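Local coordinates for uncharacterized protein (Streptococcus pneumoniae, PDB 3LFT), which binds L-tryptophan and is probably the extracellular substrate-binding component of an ABC transporter, at residues I136-S141 with V165-V170. Residues are numbered along the deposited sequence; the frame is centred on the assembly and turned at random.
Sequences IGALYS and VETFAV
The Y140 ring carries A169 CB on one face and has T167 CB and A138 O at its edge, in plane. A169 CB sits 4.1 Å from the centroid of the Y140 ring, 22° off the normal and displaced toward the rim, a CH-pi contact whose nearest ring atom is CZ. T167 CB lies 4.0 Å from Y140 CE2. A chi1 of 68° sets Y140 CG between its own backbone N and carbonyl carbon; the ring beyond it lies beside A169 and T167 of the neighbouring strand. A water 2.7 Å from Y140 OH also reaches T167 OG1, though weakly. F168 projects from the other face of the sheet and turns the edge of its ring to the backbone, with CE2 4.0 Å from G137 CA, where the absence of a side chain leaves room for the ring. Residues 136-141 and 165-170 run parallel in matched register, I136 opposite V165 through S141 opposite V170, and are joined by helix 145-160 in a beta-alpha-beta unit. The second strand forms one border of the four-stranded parallel sheet in one lobe of this periplasmic-binding-protein-like fold. Backbone bonds from E166 N to I136 O, A138 N to E166 O, F168 N to A138 O and V170 N to Y140 O hold the pair; the link from Y140 N to F168 O, at 3.5 Å, is weak. Helix 145-160 packs against Y140, V165 and T167, whereas helix 176-183 covers L139, F168 and V170 on the opposite face. There L139 CD1 approaches V170 CG1 at 4.2 Å. At the C-terminal end, S141 OG hydrogen-bonds to S143 OG, and its side chain lies about 10 Å from the bound tryptophan.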
ATOM      1  N   ILE A 136     -15.897  13.760  -4.175  1.00  6.19           N
ATOM      2  CA  ILE A 136     -14.534  13.251  -4.159  1.00  6.14           C
ATOM      3  C   ILE A 136     -14.252  12.480  -5.442  1.00  5.89           C
ATOM      4  O   ILE A 136     -15.073  11.670  -5.871  1.00  7.67           O
ATOM      5  CB  ILE A 136     -14.353  12.285  -2.973  1.00  6.07           C
ATOM      6  CG1 ILE A 136     -14.548  13.040  -1.658  1.00  7.80           C
ATOM      7  CG2 ILE A 136     -12.981  11.637  -3.014  1.00  7.39           C
ATOM      8  CD1 ILE A 136     -14.791  12.159  -0.462  1.00 10.34           C
ATOM      9  N   GLY A 137     -13.092  12.709  -6.041  1.00  5.24           N
ATOM     10  CA  GLY A 137     -12.640  11.885  -7.165  1.00  6.29           C
ATOM     11  C   GLY A 137     -11.654  10.849  -6.649  1.00  6.03           C
ATOM     12  O   GLY A 137     -10.629  11.206  -6.063  1.00  6.42           O
ATOM     13  N   ALA A 138     -11.956   9.572  -6.867  1.00  6.50           N
ATOM     14  CA  ALA A 138     -11.075   8.471  -6.491  1.00  6.47           C
ATOM     15  C   ALA A 138     -10.154   8.184  -7.676  1.00  6.41           C
ATOM     16  O   ALA A 138     -10.632   7.748  -8.717  1.00  6.74           O
ATOM     17  CB  ALA A 138     -11.912   7.219  -6.126  1.00  6.57           C
ATOM     18  N   LEU A 139      -8.860   8.467  -7.527  1.00  6.01           N
ATOM     19  CA  LEU A 139      -7.844   8.204  -8.558  1.00  5.68           C
ATOM     20  C   LEU A 139      -7.084   6.936  -8.183  1.00  6.37           C
ATOM     21  O   LEU A 139      -6.496   6.864  -7.113  1.00  6.81           O
ATOM     22  CB  LEU A 139      -6.896   9.398  -8.639  1.00  6.59           C
ATOM     23  CG  LEU A 139      -5.712   9.256  -9.599  1.00  5.93           C
ATOM     24  CD1 LEU A 139      -6.197   9.198 -11.041  1.00  8.59           C
ATOM     25  CD2 LEU A 139      -4.748  10.404  -9.402  1.00  7.36           C
ATOM     26  N   TYR A 140      -7.079   5.952  -9.071  1.00  6.39           N
ATOM     27  CA  TYR A 140      -6.495   4.643  -8.755  1.00  6.33           C
ATOM     28  C   TYR A 140      -6.297   3.871 -10.033  1.00  6.01           C
ATOM     29  O   TYR A 140      -6.782   4.269 -11.107  1.00  7.24           O
ATOM     30  CB  TYR A 140      -7.414   3.848  -7.827  1.00  7.16           C
ATOM     31  CG  TYR A 140      -8.733   3.385  -8.415  1.00  7.34           C
ATOM     32  CD1 TYR A 140      -8.940   2.029  -8.713  1.00  9.51           C
ATOM     33  CD2 TYR A 140      -9.783   4.278  -8.647  1.00  9.92           C
ATOM     34  CE1 TYR A 140     -10.148   1.580  -9.226  1.00  9.43           C
ATOM     35  CE2 TYR A 140     -10.993   3.829  -9.170  1.00  9.82           C
ATOM     36  CZ  TYR A 140     -11.169   2.478  -9.432  1.00 10.37           C
ATOM     37  OH  TYR A 140     -12.380   2.039  -9.948  1.00 12.90           O
ATOM     38  N   SER A 141      -5.608   2.743  -9.920  1.00  6.41           N
ATOM     39  CA  SER A 141      -5.367   1.928 -11.107  1.00  7.46           C
ATOM     40  C   SER A 141      -6.374   0.793 -11.259  1.00  7.31           C
ATOM     41  O   SER A 141      -6.691   0.096 -10.285  1.00  8.94           O
ATOM     42  CB  SER A 141      -3.952   1.397 -11.053  1.00  8.67           C
ATOM     43  OG  SER A 141      -3.730   0.624 -12.217  1.00 12.05           O
ATOM     44  N   VAL A 165     -18.721  10.040  -4.441  1.00  9.12           N
ATOM     45  CA  VAL A 165     -17.438   9.586  -4.977  1.00  9.00           C
ATOM     46  C   VAL A 165     -17.644   9.241  -6.446  1.00  8.54           C
ATOM     47  O   VAL A 165     -18.541   8.458  -6.800  1.00 10.51           O
ATOM     48  CB  VAL A 165     -16.882   8.355  -4.235  1.00  8.94           C
ATOM     49  CG1 VAL A 165     -15.581   7.882  -4.871  1.00  9.63           C
ATOM     50  CG2 VAL A 165     -16.674   8.647  -2.760  1.00 10.08           C
ATOM     51  N   GLU A 166     -16.849   9.896  -7.285  1.00  7.64           N
ATOM     52  CA  GLU A 166     -16.766   9.579  -8.709  1.00  7.50           C
ATOM     53  C   GLU A 166     -15.424   8.907  -8.941  1.00  6.78           C
ATOM     54  O   GLU A 166     -14.390   9.364  -8.430  1.00  5.93           O
ATOM     55  CB  GLU A 166     -16.870  10.849  -9.566  1.00  7.86           C
ATOM     56  CG  GLU A 166     -16.929  10.601 -11.084  1.00 10.63           C
ATOM     57  CD  GLU A 166     -17.442  11.803 -11.882  1.00 12.45           C
ATOM     58  OE1 GLU A 166     -17.620  11.654 -13.110  1.00 13.95           O
ATOM     59  OE2 GLU A 166     -17.667  12.881 -11.285  1.00 13.78           O
ATOM     60  N   THR A 167     -15.430   7.825  -9.713  1.00  6.30           N
ATOM     61  CA  THR A 167     -14.203   7.050  -9.941  1.00  7.45           C
ATOM     62  C   THR A 167     -13.463   7.458 -11.215  1.00  6.99           C
ATOM     63  O   THR A 167     -14.095   7.723 -12.247  1.00  7.17           O
ATOM     64  CB  THR A 167     -14.483   5.543  -9.928  1.00  8.02           C
ATOM     65  OG1 THR A 167     -15.481   5.235 -10.909  1.00  9.66           O
ATOM     66  CG2 THR A 167     -14.979   5.127  -8.554  1.00  9.46           C
ATOM     67  N   PHE A 168     -12.139   7.531 -11.116  1.00  5.83           N
ATOM     68  CA  PHE A 168     -11.256   7.879 -12.216  1.00  5.97           C
ATOM     69  C   PHE A 168     -10.122   6.872 -12.217  1.00  6.48           C
ATOM     70  O   PHE A 168      -9.030   7.118 -11.681  1.00  7.27           O
ATOM     71  CB  PHE A 168     -10.750   9.319 -12.099  1.00  6.46           C
ATOM     72  CG  PHE A 168     -11.840  10.342 -12.172  1.00  4.58           C
ATOM     73  CD1 PHE A 168     -12.205  10.903 -13.401  1.00  7.10           C
ATOM     74  CD2 PHE A 168     -12.529  10.727 -11.017  1.00  5.49           C
ATOM     75  CE1 PHE A 168     -13.223  11.848 -13.467  1.00  6.96           C
ATOM     76  CE2 PHE A 168     -13.551  11.663 -11.076  1.00  6.68           C
ATOM     77  CZ  PHE A 168     -13.898  12.224 -12.304  1.00  7.31           C
ATOM     78  N   ALA A 169     -10.411   5.706 -12.782  1.00  6.38           N
ATOM     79  CA  ALA A 169      -9.417   4.651 -12.884  1.00  6.75           C
ATOM     80  C   ALA A 169      -8.512   4.893 -14.079  1.00  6.40           C
ATOM     81  O   ALA A 169      -8.960   5.359 -15.139  1.00  6.83           O
ATOM     82  CB  ALA A 169     -10.081   3.285 -12.971  1.00  6.89           C
ATOM     83  N   VAL A 170      -7.233   4.612 -13.888  1.00  5.21           N
ATOM     84  CA  VAL A 170      -6.243   4.612 -14.962  1.00  5.85           C
ATOM     85  C   VAL A 170      -5.646   3.214 -15.112  1.00  5.30           C
ATOM     86  O   VAL A 170      -5.510   2.489 -14.117  1.00  5.32           O
ATOM     87  CB  VAL A 170      -5.113   5.660 -14.710  1.00  5.26           C
ATOM     88  CG1 VAL A 170      -5.688   7.086 -14.674  1.00  7.57           C
ATOM     89  CG2 VAL A 170      -4.362   5.410 -13.402  1.00  5.86           C
TER
HETATM   90  O   HOH W   1     -13.553   2.694 -12.265  1.00 24.24           O